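Local coordinates for protein adenylate cyclase (Hippeastrum hybrid cultivar, PDB 6YP4) that acts predominantly as a triphosphatase of the CYTH family, although it was first taken for an adenylyl cyclase, and binds a GTP analogue together with magnesium, at residues A96-L104 with D122-L130; T29-F37 with A50-A58. One frame throughout, in Å; residues are numbered along the deposited sequence.

Interaction 1 (A96-L104 with D122-L130); sequences ANPSKMGSL and DDGGEFVCL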
loop_
_atom_site.group_PDB
_atom_site.type_symbol
_atom_site.label_atom_id
_atom_site.label_comp_id
_atom_site.label_asym_id
_atom_site.label_seq_id
_atom_site.Cartn_x
_atom_site.Cartn_y
_atom_site.Cartn_z
ATOM N N ALA A 96 -18.954 -7.633 17.724
ATOM C CA ALA A 96 -20.037 -8.366 18.375
ATOM C C ALA A 96 -20.295 -7.865 19.795
ATOM O O ALA A 96 -21.448 -7.808 20.237
ATOM C CB ALA A 96 -19.726 -9.858 18.379
ATOM N N ASN A 97 -19.247 -7.505 20.531
ATOM C CA ASN A 97 -19.381 -7.043 21.918
ATOM C C ASN A 97 -18.465 -5.853 22.150
ATOM O O ASN A 97 -17.390 -5.986 22.745
ATOM C CB ASN A 97 -19.045 -8.152 22.922
ATOM C CG ASN A 97 -19.902 -9.386 22.752
ATOM O OD1 ASN A 97 -21.088 -9.384 23.080
ATOM N ND2 ASN A 97 -19.295 -10.462 22.267
ATOM N N PRO A 98 -18.856 -4.662 21.692
ATOM C CA PRO A 98 -17.954 -3.510 21.832
ATOM C C PRO A 98 -17.723 -3.089 23.275
ATOM O O PRO A 98 -16.762 -2.354 23.531
ATOM C CB PRO A 98 -18.644 -2.404 21.015
ATOM C CG PRO A 98 -20.011 -2.896 20.732
ATOM C CD PRO A 98 -19.983 -4.382 20.785
ATOM N N SER A 99 -18.541 -3.553 24.225
ATOM C CA SER A 99 -18.275 -3.291 25.636
ATOM C C SER A 99 -17.092 -4.091 26.172
ATOM O O SER A 99 -16.705 -3.893 27.328
ATOM C CB SER A 99 -19.513 -3.594 26.483
ATOM O OG SER A 99 -19.932 -4.937 26.320
ATOM N N LYS A 100 -16.531 -5.000 25.375
ATOM C CA LYS A 100 -15.327 -5.737 25.731
ATOM C C LYS A 100 -14.100 -5.197 25.013
ATOM O O LYS A 100 -13.040 -5.834 25.055
ATOM C CB LYS A 100 -15.496 -7.230 25.418
ATOM C CG LYS A 100 -16.564 -7.956 26.236
ATOM C CD LYS A 100 -16.205 -7.955 27.714
ATOM C CE LYS A 100 -16.546 -9.280 28.397
ATOM N NZ LYS A 100 -15.349 -9.942 29.034
ATOM N N MET A 101 -14.226 -4.030 24.369
ATOM C CA MET A 101 -13.190 -3.536 23.466
ATOM C C MET A 101 -11.853 -3.365 24.176
ATOM O O MET A 101 -10.797 -3.669 23.608
ATOM C CB MET A 101 -13.635 -2.210 22.847
ATOM C CG MET A 101 -12.574 -1.538 22.005
ATOM S SD MET A 101 -13.140 -0.027 21.221
ATOM C CE MET A 101 -14.655 -0.600 20.463
ATOM N N GLY A 102 -11.879 -2.878 25.416
ATOM C CA GLY A 102 -10.638 -2.615 26.121
ATOM C C GLY A 102 -9.865 -3.875 26.450
ATOM O O GLY A 102 -8.631 -3.882 26.425
ATOM N N SER A 103 -10.569 -4.953 26.779
ATOM C CA SER A 103 -9.862 -6.203 27.006
ATOM C C SER A 103 -9.465 -6.845 25.678
ATOM O O SER A 103 -8.369 -7.395 25.553
ATOM C CB SER A 103 -10.721 -7.144 27.858
ATOM O OG SER A 103 -11.924 -7.491 27.203
ATOM N N LEU A 104 -10.320 -6.742 24.661
ATOM C CA LEU A 104 -10.009 -7.363 23.379
ATOM C C LEU A 104 -8.828 -6.678 22.696
ATOM O O LEU A 104 -7.996 -7.347 22.063
ATOM C CB LEU A 104 -11.243 -7.339 22.471
ATOM C CG LEU A 104 -12.421 -8.222 22.886
ATOM C CD1 LEU A 104 -13.648 -7.882 22.057
ATOM C CD2 LEU A 104 -12.090 -9.689 22.764
ATOM N N ASP A 122 -10.497 2.278 30.930
ATOM C CA ASP A 122 -9.535 1.398 30.274
ATOM C C ASP A 122 -10.177 0.111 29.765
ATOM O O ASP A 122 -9.692 -0.474 28.791
ATOM C CB ASP A 122 -8.388 1.075 31.229
ATOM C CG ASP A 122 -7.304 0.244 30.574
ATOM O OD1 ASP A 122 -6.555 0.795 29.739
ATOM O OD2 ASP A 122 -7.200 -0.958 30.893
ATOM N N ASP A 123 -11.266 -0.340 30.392
ATOM C CA ASP A 123 -11.887 -1.606 30.015
ATOM C C ASP A 123 -12.852 -1.485 28.835
ATOM O O ASP A 123 -13.233 -2.511 28.258
ATOM C CB ASP A 123 -12.613 -2.213 31.221
ATOM C CG ASP A 123 -13.887 -1.471 31.576
ATOM O OD1 ASP A 123 -14.026 -0.286 31.209
ATOM O OD2 ASP A 123 -14.755 -2.081 32.229
ATOM N N GLY A 124 -13.266 -0.271 28.471
ATOM C CA GLY A 124 -14.088 -0.075 27.291
ATOM C C GLY A 124 -15.546 -0.459 27.417
ATOM O O GLY A 124 -16.228 -0.561 26.388
ATOM N N GLY A 125 -16.058 -0.668 28.636
ATOM C CA GLY A 125 -17.464 -1.009 28.813
ATOM C C GLY A 125 -18.427 0.051 28.310
ATOM O O GLY A 125 -19.629 -0.219 28.196
ATOM N N GLU A 126 -17.919 1.234 27.992
ATOM C CA GLU A 126 -18.698 2.369 27.520
ATOM C C GLU A 126 -18.883 2.383 26.007
ATOM O O GLU A 126 -19.756 3.105 25.505
ATOM C CB GLU A 126 -17.981 3.644 27.957
ATOM C CG GLU A 126 -16.474 3.384 27.982
ATOM C CD GLU A 126 -15.653 4.523 28.524
ATOM O OE1 GLU A 126 -16.238 5.507 29.037
ATOM O OE2 GLU A 126 -14.413 4.410 28.440
ATOM N N PHE A 127 -18.093 1.613 25.264
ATOM C CA PHE A 127 -18.081 1.779 23.822
ATOM C C PHE A 127 -19.254 1.081 23.153
ATOM O O PHE A 127 -19.740 0.038 23.607
ATOM C CB PHE A 127 -16.765 1.288 23.232
ATOM C CG PHE A 127 -15.690 2.299 23.332
ATOM C CD1 PHE A 127 -15.357 3.085 22.243
ATOM C CD2 PHE A 127 -15.051 2.517 24.540
ATOM C CE1 PHE A 127 -14.375 4.044 22.347
ATOM C CE2 PHE A 127 -14.072 3.472 24.654
ATOM C CZ PHE A 127 -13.731 4.239 23.560
ATOM N N VAL A 128 -19.704 1.693 22.052
ATOM C CA VAL A 128 -20.811 1.220 21.232
ATOM C C VAL A 128 -20.408 1.371 19.768
ATOM O O VAL A 128 -19.526 2.163 19.421
ATOM C CB VAL A 128 -22.117 2.009 21.526
ATOM C CG1 VAL A 128 -22.490 1.922 23.032
ATOM C CG2 VAL A 128 -21.954 3.458 21.109
ATOM N N CYS A 129 -21.067 0.597 18.901
ATOM C CA CYS A 129 -20.846 0.692 17.459
ATOM C C CYS A 129 -21.766 1.752 16.869
ATOM O O CYS A 129 -22.967 1.764 17.151
ATOM C CB CYS A 129 -21.090 -0.656 16.769
ATOM S SG CYS A 129 -20.675 -0.716 14.993
ATOM N N LEU A 130 -21.197 2.629 16.044
ATOM C CA LEU A 130 -21.942 3.674 15.356
ATOM C C LEU A 130 -22.544 3.199 14.037
ATOM O O LEU A 130 -23.311 3.941 13.428
ATOM C CB LEU A 130 -21.032 4.891 15.108
ATOM C CG LEU A 130 -20.253 5.473 16.293
ATOM C CD1 LEU A 130 -19.522 6.734 15.881
ATOM C CD2 LEU A 130 -21.190 5.788 17.454
HETATM O O HOH W 1 -7.256 -1.938 28.133
#
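A Met-aromatic contact between Met-101 and Phe-127 joins a short helix to the start of an antiparallel strand in the CYTH fold, at a distance from the nucleotide site. Met-101 SD stands over one face of the Phe-127 ring, 4.3 Å from its centroid and 25° off the normal, which places the sulfur toward the rim. The thioether chain runs straight out, CG opposite the backbone N (chi1 174°), and bends at its end, bringing CE to 4.0 Å from Phe-127 CB. Trp-111 meets the same phenyl ring edge-to-face, so the helix 109-118 also covers this cluster. Beside it, the Pro-98 ring lies against the backbone of the strand, CB 3.7 Å from Phe-127 O. Near the type I turn Gly-124 to Phe-127 the two segments meet through backbone atoms. Ser-99 O receives the CA-H of Gly-125 at 3.3 Å. Gly-102 N gives a weak, bent hydrogen bond to Asp-123 O (3.2 Å, 128° at the hydrogen), and here a CB on Gly-102 would clash with Asp-122 O. A water completes the junction, bridging Gly-102 O and Asp-122 O at 2.9 Å from each.

Interaction 2 (T29-F37 with A50-A58); sequences THLQHNLFF and ALRIRFYDA. With GCP (phosphomethylphosphonic acid guanylate ester), chain B.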
loop_
_atom_site.group_PDB
_atom_site.type_symbol
_atom_site.label_atom_id
_atom_site.label_comp_id
_atom_site.label_asym_id
_atom_site.label_seq_id
_atom_site.Cartn_x
_atom_site.Cartn_y
_atom_site.Cartn_z
ATOM N N THR A 29 -8.231 -4.136 -6.966
ATOM C CA THR A 29 -9.546 -3.641 -6.549
ATOM C C THR A 29 -10.035 -4.528 -5.411
ATOM O O THR A 29 -9.997 -5.755 -5.535
ATOM C CB THR A 29 -10.552 -3.665 -7.712
ATOM O OG1 THR A 29 -10.044 -2.862 -8.783
ATOM C CG2 THR A 29 -11.997 -3.162 -7.271
ATOM N N HIS A 30 -10.485 -3.913 -4.311
ATOM C CA HIS A 30 -10.963 -4.646 -3.151
ATOM C C HIS A 30 -12.204 -3.992 -2.550
ATOM O O HIS A 30 -12.417 -2.785 -2.671
ATOM C CB HIS A 30 -9.879 -4.752 -2.083
ATOM C CG HIS A 30 -8.754 -5.656 -2.488
ATOM N ND1 HIS A 30 -8.800 -7.022 -2.316
ATOM C CD2 HIS A 30 -7.593 -5.395 -3.133
ATOM C CE1 HIS A 30 -7.693 -7.559 -2.801
ATOM N NE2 HIS A 30 -6.940 -6.593 -3.292
ATOM N N LEU A 31 -12.969 -4.823 -1.846
ATOM C CA LEU A 31 -14.176 -4.444 -1.122
ATOM C C LEU A 31 -13.840 -4.177 0.344
ATOM O O LEU A 31 -13.153 -4.978 0.980
ATOM C CB LEU A 31 -15.208 -5.568 -1.238
ATOM C CG LEU A 31 -16.475 -5.410 -0.417
ATOM C CD1 LEU A 31 -17.205 -4.194 -0.934
ATOM C CD2 LEU A 31 -17.334 -6.648 -0.548
ATOM N N GLN A 32 -14.299 -3.040 0.867
ATOM C CA GLN A 32 -14.099 -2.657 2.262
ATOM C C GLN A 32 -15.448 -2.486 2.946
ATOM O O GLN A 32 -16.374 -1.911 2.361
ATOM C CB GLN A 32 -13.317 -1.334 2.373
ATOM C CG GLN A 32 -12.163 -1.181 1.348
ATOM C CD GLN A 32 -11.420 0.138 1.471
ATOM O OE1 GLN A 32 -12.034 1.197 1.478
ATOM N NE2 GLN A 32 -10.063 0.075 1.594
ATOM N N HIS A 33 -15.562 -2.977 4.182
ATOM C CA HIS A 33 -16.644 -2.580 5.086
ATOM C C HIS A 33 -16.033 -1.842 6.267
ATOM O O HIS A 33 -15.186 -2.394 6.980
ATOM C CB HIS A 33 -17.475 -3.786 5.551
ATOM C CG HIS A 33 -18.264 -4.447 4.455
ATOM N ND1 HIS A 33 -17.721 -5.386 3.602
ATOM C CD2 HIS A 33 -19.574 -4.326 4.091
ATOM C CE1 HIS A 33 -18.639 -5.783 2.741
ATOM N NE2 HIS A 33 -19.781 -5.164 3.023
ATOM N N ASN A 34 -16.438 -0.584 6.452
ATOM C CA ASN A 34 -15.907 0.285 7.490
ATOM C C ASN A 34 -16.902 0.361 8.644
ATOM O O ASN A 34 -18.052 0.758 8.438
ATOM C CB ASN A 34 -15.651 1.687 6.932
ATOM C CG ASN A 34 -14.701 1.687 5.747
ATOM O OD1 ASN A 34 -13.541 1.325 5.884
ATOM N ND2 ASN A 34 -15.167 2.172 4.595
ATOM N N LEU A 35 -16.470 0.002 9.852
ATOM C CA LEU A 35 -17.305 0.157 11.039
ATOM C C LEU A 35 -16.650 1.100 12.042
ATOM O O LEU A 35 -15.422 1.176 12.139
ATOM C CB LEU A 35 -17.589 -1.182 11.708
ATOM C CG LEU A 35 -18.625 -2.036 10.988
ATOM C CD1 LEU A 35 -18.055 -2.678 9.732
ATOM C CD2 LEU A 35 -19.142 -3.085 11.934
ATOM N N PHE A 36 -17.480 1.813 12.811
ATOM C CA PHE A 36 -17.001 2.871 13.694
ATOM C C PHE A 36 -17.545 2.703 15.109
ATOM O O PHE A 36 -18.623 2.133 15.324
ATOM C CB PHE A 36 -17.382 4.261 13.153
ATOM C CG PHE A 36 -16.822 4.545 11.797
ATOM C CD1 PHE A 36 -17.516 4.156 10.654
ATOM C CD2 PHE A 36 -15.600 5.188 11.655
ATOM C CE1 PHE A 36 -17.007 4.395 9.399
ATOM C CE2 PHE A 36 -15.080 5.421 10.401
ATOM C CZ PHE A 36 -15.789 5.037 9.271
ATOM N N PHE A 37 -16.783 3.224 16.074
ATOM C CA PHE A 37 -17.013 2.987 17.494
ATOM C C PHE A 37 -16.715 4.249 18.289
ATOM O O PHE A 37 -15.885 5.068 17.884
ATOM C CB PHE A 37 -16.129 1.827 18.005
ATOM C CG PHE A 37 -16.304 0.566 17.242
ATOM C CD1 PHE A 37 -17.189 -0.401 17.695
ATOM C CD2 PHE A 37 -15.601 0.349 16.057
ATOM C CE1 PHE A 37 -17.363 -1.571 16.994
ATOM C CE2 PHE A 37 -15.770 -0.813 15.341
ATOM C CZ PHE A 37 -16.655 -1.781 15.803
ATOM N N ALA A 50 -12.073 9.743 15.281
ATOM C CA ALA A 50 -12.826 8.677 14.638
ATOM C C ALA A 50 -12.065 7.370 14.821
ATOM O O ALA A 50 -10.883 7.289 14.467
ATOM C CB ALA A 50 -13.018 8.982 13.153
ATOM N N LEU A 51 -12.729 6.356 15.388
ATOM C CA LEU A 51 -12.135 5.028 15.587
ATOM C C LEU A 51 -12.846 4.044 14.661
ATOM O O LEU A 51 -14.049 3.786 14.819
ATOM C CB LEU A 51 -12.246 4.604 17.051
ATOM C CG LEU A 51 -11.717 3.253 17.543
ATOM C CD1 LEU A 51 -10.228 3.167 17.341
ATOM C CD2 LEU A 51 -12.056 3.109 19.024
ATOM N N ARG A 52 -12.098 3.499 13.697
ATOM C CA ARG A 52 -12.624 2.682 12.609
ATOM C C ARG A 52 -12.007 1.292 12.645
ATOM O O ARG A 52 -10.794 1.153 12.830
ATOM C CB ARG A 52 -12.311 3.337 11.253
ATOM C CG ARG A 52 -12.901 2.651 9.989
ATOM C CD ARG A 52 -12.447 3.384 8.712
ATOM N NE ARG A 52 -11.003 3.262 8.468
ATOM C CZ ARG A 52 -10.299 4.069 7.672
ATOM N NH1 ARG A 52 -10.887 5.074 7.040
ATOM N NH2 ARG A 52 -9.000 3.871 7.503
ATOM N N ILE A 53 -12.842 0.266 12.464
ATOM C CA ILE A 53 -12.375 -1.080 12.142
ATOM C C ILE A 53 -12.834 -1.396 10.721
ATOM O O ILE A 53 -14.037 -1.398 10.429
ATOM C CB ILE A 53 -12.871 -2.122 13.156
ATOM C CG1 ILE A 53 -12.302 -1.831 14.562
ATOM C CG2 ILE A 53 -12.466 -3.544 12.725
ATOM C CD1 ILE A 53 -12.757 -2.827 15.631
ATOM N N ARG A 54 -11.875 -1.614 9.824
ATOM C CA ARG A 54 -12.162 -1.870 8.413
ATOM C C ARG A 54 -11.903 -3.332 8.082
ATOM O O ARG A 54 -10.821 -3.862 8.373
ATOM C CB ARG A 54 -11.319 -0.971 7.502
ATOM C CG ARG A 54 -11.307 -1.417 6.019
ATOM C CD ARG A 54 -10.458 -0.481 5.153
ATOM N NE ARG A 54 -10.996 0.878 5.027
ATOM C CZ ARG A 54 -10.263 1.921 4.648
ATOM N NH1 ARG A 54 -8.968 1.752 4.386
ATOM N NH2 ARG A 54 -10.807 3.131 4.549
ATOM N N PHE A 55 -12.881 -3.967 7.443
ATOM C CA PHE A 55 -12.760 -5.340 6.968
ATOM C C PHE A 55 -12.609 -5.339 5.454
ATOM O O PHE A 55 -13.360 -4.644 4.760
ATOM C CB PHE A 55 -13.990 -6.160 7.382
ATOM C CG PHE A 55 -14.184 -6.248 8.869
ATOM C CD1 PHE A 55 -13.428 -7.118 9.631
ATOM C CD2 PHE A 55 -15.123 -5.462 9.500
ATOM C CE1 PHE A 55 -13.603 -7.194 11.009
ATOM C CE2 PHE A 55 -15.301 -5.528 10.875
ATOM C CZ PHE A 55 -14.549 -6.395 11.628
ATOM N N TYR A 56 -11.634 -6.102 4.941
ATOM C CA TYR A 56 -11.408 -6.241 3.503
ATOM C C TYR A 56 -11.999 -7.559 3.015
ATOM O O TYR A 56 -11.781 -8.610 3.631
ATOM C CB TYR A 56 -9.906 -6.190 3.147
ATOM C CG TYR A 56 -9.265 -4.796 3.254
ATOM C CD1 TYR A 56 -8.893 -4.273 4.479
ATOM C CD2 TYR A 56 -9.029 -4.023 2.124
ATOM C CE1 TYR A 56 -8.303 -3.018 4.585
ATOM C CE2 TYR A 56 -8.426 -2.762 2.220
ATOM C CZ TYR A 56 -8.067 -2.270 3.455
ATOM O OH TYR A 56 -7.481 -1.018 3.569
ATOM N N ASP A 57 -12.753 -7.491 1.911
ATOM C CA ASP A 57 -13.324 -8.643 1.189
ATOM C C ASP A 57 -14.060 -9.530 2.190
ATOM O O ASP A 57 -14.884 -9.025 2.966
ATOM C CB ASP A 57 -12.227 -9.346 0.397
ATOM C CG ASP A 57 -11.583 -8.447 -0.613
ATOM O OD1 ASP A 57 -12.253 -7.504 -1.074
ATOM O OD2 ASP A 57 -10.410 -8.684 -0.952
ATOM N N ALA A 58 -13.795 -10.831 2.219
ATOM C CA ALA A 58 -14.543 -11.750 3.059
ATOM C C ALA A 58 -13.749 -12.024 4.336
ATOM O O ALA A 58 -13.248 -13.120 4.580
ATOM C CB ALA A 58 -14.855 -13.030 2.292
HETATM P PG GCP B . -10.406 8.291 2.936
HETATM O O1G GCP B . -10.622 9.442 2.000
HETATM O O2G GCP B . -11.318 7.138 2.579
HETATM O O3G GCP B . -10.664 8.737 4.354
HETATM C C3B GCP B . -8.670 7.747 2.768
HETATM P PB GCP B . -8.366 6.377 3.979
HETATM O O1B GCP B . -9.040 6.619 5.298
HETATM O O2B GCP B . -8.750 5.043 3.388
HETATM O O3A GCP B . -6.741 6.387 4.228
HETATM P PA GCP B . -6.034 5.112 4.988
HETATM O O1A GCP B . -5.025 5.693 5.962
HETATM O O2A GCP B . -7.117 4.371 5.744
HETATM O "O5'" GCP B . -5.330 4.080 3.852
HETATM C "C5'" GCP B . -5.201 4.528 2.510
HETATM C "C4'" GCP B . -4.173 5.733 2.397
HETATM O "O4'" GCP B . -2.848 5.514 3.190
HETATM C "C3'" GCP B . -3.813 5.860 1.177
HETATM O "O3'" GCP B . -3.787 7.262 0.813
HETATM C "C2'" GCP B . -2.323 5.110 1.013
HETATM O "O2'" GCP B . -1.409 5.856 0.123
HETATM C "C1'" GCP B . -1.819 4.920 2.171
HETATM N N9 GCP B . -1.626 3.433 2.407
HETATM C C8 GCP B . -2.550 2.724 3.066
HETATM N N7 GCP B . -2.144 1.443 3.142
HETATM C C5 GCP B . -0.957 1.358 2.521
HETATM C C6 GCP B . -0.093 0.288 2.301
HETATM O O6 GCP B . -0.373 -0.793 2.702
HETATM N N1 GCP B . 1.050 0.478 1.642
HETATM C C2 GCP B . 1.370 1.718 1.183
HETATM N N2 GCP B . 2.645 1.805 0.475
HETATM N N3 GCP B . 0.526 2.764 1.395
HETATM C C4 GCP B . -0.637 2.582 2.065
HETATM O O HOH W 2 -15.404 6.967 15.964
#
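The Arg-54 guanidinium is layered between Gln-32 NE2, 3.2 Å above one face, and Arg-52 NH2 over the opposite face; at its edge lie Asn-34 and GCP O2B. This layering belongs to an antiparallel strand pair of the CYTH fold, whose face with Gln-32, Asn-34, Arg-52 and Arg-54 lines the pocket for the analogue's phosphates. The Gln-32 amide stacks at 22° to the guanidinium plane, while its OE1 is bonded to Asn-135. The Arg-54 chain leaves with CG anti to the backbone N (chi1 166°) and bends at chi3, turning the guanidinium toward Asn-34 and the ligand. Asn-34 OD1 takes the Arg-54 NE hydrogen in the carbonyl plane at 2.7 Å (170°), fixing the rotation of the group, and NH2 then reaches GCP O2B at 3.0 Å. Arg-52 uses two edge nitrogens: NH1 bonds GCP O1B, and NH2 bonds GCP O2A at 2.6 Å. The two arginines thus share one anion, which probably offsets their mutual charge. Replacing Arg-54 by a leucine would probably leave Asn-34 OD1 without its donor and remove bonds to O2B, weakening the hold on the beta-phosphate. Phe-36 lies alongside the Arg-52 chain, its CE2 3.5 Å from CG. On the other face of the sheet, Phe-37 CE2 packs on Ile-53 CD1 (3.6 Å). At the far end, Leu-31 N bonds Asp-57 OD1, and His-30 ND1 donates to the syn lone pair of Asp-57 OD2, which lies close to the imidazole plane, at 2.7 Å.

In the fold
Strand 26-39 joins the two contacts, since it pairs with strand 49-56 in interaction 2 and with strand 127-141, which starts in interaction 1. The centres are about 17 Å apart, yet the contacts touch directly: Leu-130 N probably donates to Phe-36 O at 2.7 Å, and Met-101 CE packs 3.8 Å from Phe-37 CB. Met-101 therefore reaches the apolar face of the sheet at Phe-37 and Leu-51, behind the pocket. Interaction 2 alone contacts the nucleotide analogue: Arg-52 and Arg-54 grip its phosphates; Lys-67, Arg-137, Lys-195 and Lys-28 of the second subunit also bond the analogue, and the Arg-52 side chain lies about 4 Å from a magnesium ion. Interaction 1 remains peripheral, its centre about 22 Å from the chain centre against about 9 Å.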